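Local coordinates for B12-binding domain-containing protein (Kitasatospora setae, PDB 6WTF), which probably methylates C2 of tryptophan as a cobalamin-dependent radical S-adenosylmethionine enzyme carrying a [4Fe-4S] cluster, at residues G216-I221 / D266-D271; L305-Q310 / A325-V330. All coordinates share one frame; numbering follows the deposited sequence.

Interaction 1 of 2, residues G216-I221 / D266-D271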
loop_
_atom_site.group_PDB
_atom_site.type_symbol
_atom_site.label_atom_id
_atom_site.label_comp_id
_atom_site.label_asym_id
_atom_site.label_seq_id
_atom_site.Cartn_x
_atom_site.Cartn_y
_atom_site.Cartn_z
ATOM N N GLY A 216 -2.314 0.345 17.096
ATOM C CA GLY A 216 -1.341 0.107 16.046
ATOM C C GLY A 216 -0.168 1.066 16.065
ATOM O O GLY A 216 0.950 0.698 15.687
ATOM N N GLY A 217 -0.416 2.307 16.481
ATOM C CA GLY A 217 0.629 3.294 16.663
ATOM C C GLY A 217 0.669 4.399 15.631
ATOM O O GLY A 217 1.476 5.322 15.786
ATOM N N LEU A 218 -0.183 4.365 14.601
ATOM C CA LEU A 218 -0.073 5.296 13.484
ATOM C C LEU A 218 -1.399 5.964 13.142
ATOM O O LEU A 218 -2.474 5.369 13.268
ATOM C CB LEU A 218 0.435 4.593 12.213
ATOM C CG LEU A 218 1.919 4.260 12.106
ATOM C CD1 LEU A 218 2.202 3.533 10.789
ATOM C CD2 LEU A 218 2.747 5.537 12.218
ATOM N N GLY A 219 -1.293 7.217 12.698
ATOM C CA GLY A 219 -2.285 7.862 11.873
ATOM C C GLY A 219 -1.738 8.024 10.460
ATOM O O GLY A 219 -0.578 7.731 10.176
ATOM N N SER A 220 -2.597 8.520 9.570
ATOM C CA SER A 220 -2.253 8.607 8.155
ATOM C C SER A 220 -2.801 9.892 7.556
ATOM O O SER A 220 -3.787 10.451 8.044
ATOM C CB SER A 220 -2.797 7.409 7.373
ATOM O OG SER A 220 -4.176 7.224 7.633
ATOM N N ILE A 221 -2.150 10.358 6.494
ATOM C CA ILE A 221 -2.563 11.587 5.822
ATOM C C ILE A 221 -2.148 11.511 4.363
ATOM O O ILE A 221 -1.014 11.139 4.040
ATOM C CB ILE A 221 -1.987 12.856 6.488
ATOM C CG1 ILE A 221 -2.480 14.107 5.760
ATOM C CG2 ILE A 221 -0.467 12.825 6.557
ATOM C CD1 ILE A 221 -3.973 14.278 5.817
ATOM N N ASP A 266 1.619 10.671 15.637
ATOM C CA ASP A 266 2.440 10.007 14.624
ATOM C C ASP A 266 1.607 9.800 13.364
ATOM O O ASP A 266 0.696 8.965 13.344
ATOM C CB ASP A 266 2.964 8.677 15.155
ATOM C CG ASP A 266 3.983 8.859 16.256
ATOM O OD1 ASP A 266 5.166 9.112 15.940
ATOM O OD2 ASP A 266 3.591 8.779 17.438
ATOM N N GLN A 267 1.919 10.544 12.307
ATOM C CA GLN A 267 1.132 10.513 11.081
ATOM C C GLN A 267 2.018 10.091 9.914
ATOM O O GLN A 267 3.040 10.729 9.635
ATOM C CB GLN A 267 0.476 11.871 10.820
ATOM C CG GLN A 267 -0.470 12.315 11.942
ATOM C CD GLN A 267 -1.101 13.678 11.690
ATOM O OE1 GLN A 267 -1.039 14.209 10.577
ATOM N NE2 GLN A 267 -1.697 14.261 12.733
ATOM N N HIS A 268 1.624 9.021 9.235
ATOM C CA HIS A 268 2.364 8.508 8.092
ATOM C C HIS A 268 1.708 9.014 6.816
ATOM O O HIS A 268 0.497 8.844 6.631
ATOM C CB HIS A 268 2.396 6.979 8.095
ATOM C CG HIS A 268 3.500 6.396 7.264
ATOM N ND1 HIS A 268 3.608 6.612 5.908
ATOM C CD2 HIS A 268 4.541 5.598 7.602
ATOM C CE1 HIS A 268 4.673 5.981 5.446
ATOM N NE2 HIS A 268 5.258 5.358 6.453
ATOM N N THR A 269 2.495 9.652 5.951
ATOM C CA THR A 269 1.945 10.092 4.680
ATOM C C THR A 269 1.592 8.880 3.833
ATOM O O THR A 269 2.235 7.833 3.913
ATOM C CB THR A 269 2.920 10.995 3.930
ATOM O OG1 THR A 269 4.144 10.289 3.668
ATOM C CG2 THR A 269 3.196 12.236 4.746
ATOM N N THR A 270 0.520 9.011 3.053
ATOM C CA THR A 270 0.047 7.922 2.211
ATOM C C THR A 270 0.196 8.248 0.731
ATOM O O THR A 270 -0.440 7.607 -0.110
ATOM C CB THR A 270 -1.400 7.566 2.550
ATOM O OG1 THR A 270 -2.251 8.689 2.296
ATOM C CG2 THR A 270 -1.515 7.167 4.017
ATOM N N ASP A 271 1.014 9.244 0.400
ATOM C CA ASP A 271 1.371 9.490 -0.985
ATOM C C ASP A 271 2.175 8.320 -1.533
ATOM O O ASP A 271 2.788 7.548 -0.789
ATOM C CB ASP A 271 2.198 10.769 -1.119
ATOM C CG ASP A 271 1.500 11.984 -0.551
ATOM O OD1 ASP A 271 0.267 11.944 -0.370
ATOM O OD2 ASP A 271 2.194 12.984 -0.276
#
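I221 lays its CG2 beside CG2 of T269 at 4.1 Å, on the face of the sheet that also carries Q267. The two strands, 219-221 and 266-269, run parallel and are the first pair in the curled sheet of the radical SAM domain, a partial TIM-type barrel. Their register is exact: G219 pairs with Q267, S220 with H268 and I221 with T269, and the axes lie 40° apart.

Backbone bonds zigzag from one strand to the other. G219 N reaches D266 O at 2.7 Å, H268 N returns to G219 O, I221 N meets H268 O and T270 N closes on I221 O at 2.8 Å. Three CA-H...O contacts reinforce them, among them S220 CA to H268 O at 3.2 Å. CG1 of I221 stands anti to the backbone N (chi1 -179°), which carries that branch away from strand 266-269 and leaves CG2 to face T269; the side chain also packs on V252 and M256 of helix 249-261.

The other face, bearing S220 and H268, borders the cobalamin, which touches L218, G219, S220 and H268. The imidazole is fixed by its own strand: H268 ND1 donates to T269 O at 2.7 Å, with the acceptor only 3° out of the ring plane, and Y308 packs edge-to-face with the same ring. L218 CD1 approaches that side chain, lying 4.4 Å from H268 CB. At the start of the pair, both carboxylate oxygens of D266 are engaged outside the contact, OD1 by W306 and OD2 by R304, Y213 and T544. G217, with its positive phi, turns the chain from helix 209-216 toward the strand. At the far end, T270 CG2 packs 3.6 Å from S220 CB, while T270 OG1 makes a weak bond to I221 O.

Interaction 2 of 2, residues L305-Q310 / A325-V330. With TRP (tryptophan), chain F; SA8 (S-5'-azamethionine-5'-deoxyadenosine), chain E.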
loop_
_atom_site.group_PDB
_atom_site.type_symbol
_atom_site.label_atom_id
_atom_site.label_comp_id
_atom_site.label_asym_id
_atom_site.label_seq_id
_atom_site.Cartn_x
_atom_site.Cartn_y
_atom_site.Cartn_z
ATOM N N LEU A 305 5.785 13.384 11.965
ATOM C CA LEU A 305 5.488 13.017 10.587
ATOM C C LEU A 305 6.432 11.926 10.096
ATOM O O LEU A 305 7.652 12.017 10.279
ATOM C CB LEU A 305 5.599 14.246 9.685
ATOM C CG LEU A 305 5.117 14.139 8.238
ATOM C CD1 LEU A 305 3.622 13.825 8.161
ATOM C CD2 LEU A 305 5.441 15.424 7.493
ATOM N N TRP A 306 5.865 10.911 9.447
ATOM C CA TRP A 306 6.628 9.826 8.844
ATOM C C TRP A 306 6.258 9.742 7.370
ATOM O O TRP A 306 5.074 9.784 7.026
ATOM C CB TRP A 306 6.352 8.499 9.555
ATOM C CG TRP A 306 6.538 8.583 11.048
ATOM C CD1 TRP A 306 5.615 8.993 11.968
ATOM C CD2 TRP A 306 7.731 8.275 11.787
ATOM N NE1 TRP A 306 6.154 8.948 13.231
ATOM C CE2 TRP A 306 7.451 8.512 13.148
ATOM C CE3 TRP A 306 9.003 7.818 11.429
ATOM C CZ2 TRP A 306 8.397 8.306 14.155
ATOM C CZ3 TRP A 306 9.942 7.615 12.427
ATOM C CH2 TRP A 306 9.633 7.861 13.776
ATOM N N VAL A 307 7.268 9.640 6.499
ATOM C CA VAL A 307 7.068 9.835 5.069
ATOM C C VAL A 307 7.777 8.758 4.256
ATOM O O VAL A 307 8.684 8.068 4.732
ATOM C CB VAL A 307 7.545 11.233 4.609
ATOM C CG1 VAL A 307 6.745 12.328 5.293
ATOM C CG2 VAL A 307 9.037 11.405 4.884
ATOM N N TYR A 308 7.326 8.616 3.011
ATOM C CA TYR A 308 8.013 7.869 1.965
ATOM C C TYR A 308 8.721 8.848 1.040
ATOM O O TYR A 308 8.179 9.908 0.717
ATOM C CB TYR A 308 7.037 7.023 1.140
ATOM C CG TYR A 308 6.726 5.649 1.692
ATOM C CD1 TYR A 308 7.718 4.852 2.250
ATOM C CD2 TYR A 308 5.432 5.144 1.640
ATOM C CE1 TYR A 308 7.422 3.589 2.749
ATOM C CE2 TYR A 308 5.129 3.892 2.135
ATOM C CZ TYR A 308 6.123 3.119 2.688
ATOM O OH TYR A 308 5.808 1.871 3.174
ATOM N N CYS A 309 9.935 8.503 0.623
ATOM C CA CYS A 309 10.661 9.334 -0.324
ATOM C C CYS A 309 11.425 8.467 -1.314
ATOM O O CYS A 309 11.763 7.314 -1.032
ATOM C CB CYS A 309 11.644 10.293 0.375
ATOM S SG CYS A 309 10.905 11.814 1.054
ATOM N N GLN A 310 11.664 9.034 -2.483
ATOM C CA GLN A 310 12.675 8.559 -3.410
ATOM C C GLN A 310 13.961 9.334 -3.167
ATOM O O GLN A 310 13.933 10.416 -2.571
ATOM C CB GLN A 310 12.199 8.739 -4.849
ATOM C CG GLN A 310 11.191 7.704 -5.281
ATOM C CD GLN A 310 11.777 6.312 -5.294
ATOM O OE1 GLN A 310 12.641 5.996 -6.115
ATOM N NE2 GLN A 310 11.322 5.472 -4.379
ATOM N N ALA A 325 8.761 21.156 10.350
ATOM C CA ALA A 325 7.353 20.767 10.374
ATOM C C ALA A 325 7.069 19.644 11.360
ATOM O O ALA A 325 5.907 19.430 11.715
ATOM C CB ALA A 325 6.899 20.347 8.971
ATOM N N GLY A 326 8.086 18.924 11.800
ATOM C CA GLY A 326 7.921 17.829 12.722
ATOM C C GLY A 326 8.200 16.451 12.164
ATOM O O GLY A 326 7.790 15.459 12.785
ATOM N N CYS A 327 8.882 16.350 11.026
ATOM C CA CYS A 327 9.199 15.045 10.472
ATOM C C CYS A 327 10.128 14.283 11.407
ATOM O O CYS A 327 11.091 14.834 11.951
ATOM C CB CYS A 327 9.848 15.190 9.098
ATOM S SG CYS A 327 10.431 13.635 8.390
ATOM N N ARG A 328 9.833 13.003 11.582
ATOM C CA ARG A 328 10.582 12.158 12.495
ATOM C C ARG A 328 11.351 11.049 11.798
ATOM O O ARG A 328 12.355 10.582 12.339
ATOM C CB ARG A 328 9.624 11.528 13.512
ATOM C CG ARG A 328 10.218 11.252 14.865
ATOM C CD ARG A 328 10.432 12.539 15.645
ATOM N NE ARG A 328 10.750 12.241 17.035
ATOM C CZ ARG A 328 10.589 13.095 18.039
ATOM N NH1 ARG A 328 10.112 14.313 17.813
ATOM N NH2 ARG A 328 10.899 12.723 19.272
ATOM N N GLY A 329 10.914 10.630 10.613
ATOM C CA GLY A 329 11.598 9.573 9.894
ATOM C C GLY A 329 11.294 9.621 8.416
ATOM O O GLY A 329 10.225 10.075 7.994
ATOM N N VAL A 330 12.246 9.138 7.623
ATOM C CA VAL A 330 12.106 9.041 6.177
ATOM C C VAL A 330 12.464 7.622 5.758
ATOM O O VAL A 330 13.532 7.116 6.113
ATOM C CB VAL A 330 13.003 10.058 5.441
ATOM C CG1 VAL A 330 12.905 9.857 3.929
ATOM C CG2 VAL A 330 12.633 11.483 5.826
HETATM N N TRP F . 9.211 -1.776 3.778
HETATM C CA TRP F . 7.964 -1.021 3.858
HETATM C C TRP F . 8.088 0.089 4.892
HETATM O O TRP F . 7.262 1.002 4.946
HETATM C CB TRP F . 6.787 -1.941 4.205
HETATM C CG TRP F . 6.713 -3.172 3.347
HETATM C CD1 TRP F . 7.089 -4.433 3.696
HETATM C CD2 TRP F . 6.239 -3.255 1.996
HETATM N NE1 TRP F . 6.879 -5.299 2.650
HETATM C CE2 TRP F . 6.358 -4.601 1.592
HETATM C CE3 TRP F . 5.726 -2.322 1.089
HETATM C CZ2 TRP F . 5.988 -5.039 0.322
HETATM C CZ3 TRP F . 5.354 -2.762 -0.177
HETATM C CH2 TRP F . 5.487 -4.108 -0.545
HETATM O OXT TRP F . 9.027 0.085 5.696
HETATM N N SA8 E . 5.030 4.010 -2.335
HETATM C CA SA8 E . 6.001 2.903 -2.286
HETATM C C SA8 E . 5.356 1.663 -1.682
HETATM O O SA8 E . 5.809 0.566 -2.202
HETATM O OXT SA8 E . 4.504 1.711 -0.806
HETATM C CB SA8 E . 7.288 3.287 -1.486
HETATM C CG SA8 E . 8.509 2.506 -1.952
HETATM N ND SA8 E . 8.538 1.120 -1.479
HETATM C CE SA8 E . 8.543 1.073 -0.012
HETATM C "C5'" SA8 E . 9.619 0.359 -2.099
HETATM C "C4'" SA8 E . 9.720 -1.065 -1.582
HETATM O "O4'" SA8 E . 8.447 -1.729 -1.724
HETATM C "C3'" SA8 E . 10.672 -1.929 -2.395
HETATM O "O3'" SA8 E . 12.022 -1.730 -1.993
HETATM C "C2'" SA8 E . 10.175 -3.340 -2.064
HETATM O "O2'" SA8 E . 10.734 -3.810 -0.843
HETATM C "C1'" SA8 E . 8.659 -3.120 -1.909
HETATM N N9 SA8 E . 7.866 -3.563 -3.052
HETATM C C8 SA8 E . 7.058 -2.798 -3.852
HETATM N N7 SA8 E . 6.482 -3.465 -4.824
HETATM C C5 SA8 E . 6.942 -4.763 -4.652
HETATM C C6 SA8 E . 6.698 -5.961 -5.353
HETATM N N6 SA8 E . 5.935 -6.042 -6.450
HETATM N N1 SA8 E . 7.289 -7.087 -4.895
HETATM C C2 SA8 E . 8.080 -7.008 -3.821
HETATM N N3 SA8 E . 8.395 -5.935 -3.091
HETATM C C4 SA8 E . 7.791 -4.838 -3.558
#
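W306 and R328 make a CH-pi contact: CB of R328 stands 3.7 Å from the centroid of the six-membered ring, 17° off its normal, and CG follows over the CZ2 and CH2 rim. Only the aliphatic root of the arginine is used, since its bend at chi2 (73°) leads the guanidinium away, tilted 52° to the indole. Next to it the CA of G329 lies 3.5 Å from W306 CE3, a closeness that leaves no space for a beta carbon on the indole side.

Main-chain bonds join the parallel strands 305-309 and 327-330. L305 N donates to G326 O, and R328 N to L305 O at 2.7 Å. V307 N reaches G329 O only weakly. The pairing advances from L305-C327 to W306-G329, so R328 is the extra residue of a beta bulge.

Apolar contacts cover the face bearing L305 and V307. V307 CG2 meets V330 CG2 at 3.7 Å, and C309 CB touches V330 CG1 at 3.8 Å.

Ligand contacts belong to Y308, whose CB points away from the second strand. The bond from Y308 OH to O of the bound tryptophan, 2.5 Å, is very short and its exact length doubtful; that O lies at the ring edge, near its plane. CB of the S-adenosylmethionine analogue S-5'-azamethionine-5'-deoxyadenosine sits 3.9 Å above the centre of the Y308 ring. Together with helix 316-325, the two strands form a beta-alpha-beta unit of the radical SAM barrel, and Y308 brings one of them to the substrate site.

In the fold
Both contacts are parallel strand pairs in one curled sheet, and they adjoin: strands 266-269 and 304-309 are neighbours, with T269 N 2.8 Å from W306 O and Q267 O 2.8 Å from W306 N, both probable hydrogen bonds. Their centres lie 10 Å apart. Interaction 1 is buried throughout, keeps an unbroken register and borders the cobalamin. Interaction 2 is also largely buried but reaches the surface at R328, where a bulge interrupts the pairing, and only three backbone bonds, one weak, cross it, against four in interaction 1. Side chains of 266-269 also reach those of 304-309 across this junction, linking the cobalamin side to the tryptophan and the S-adenosylmethionine analogue.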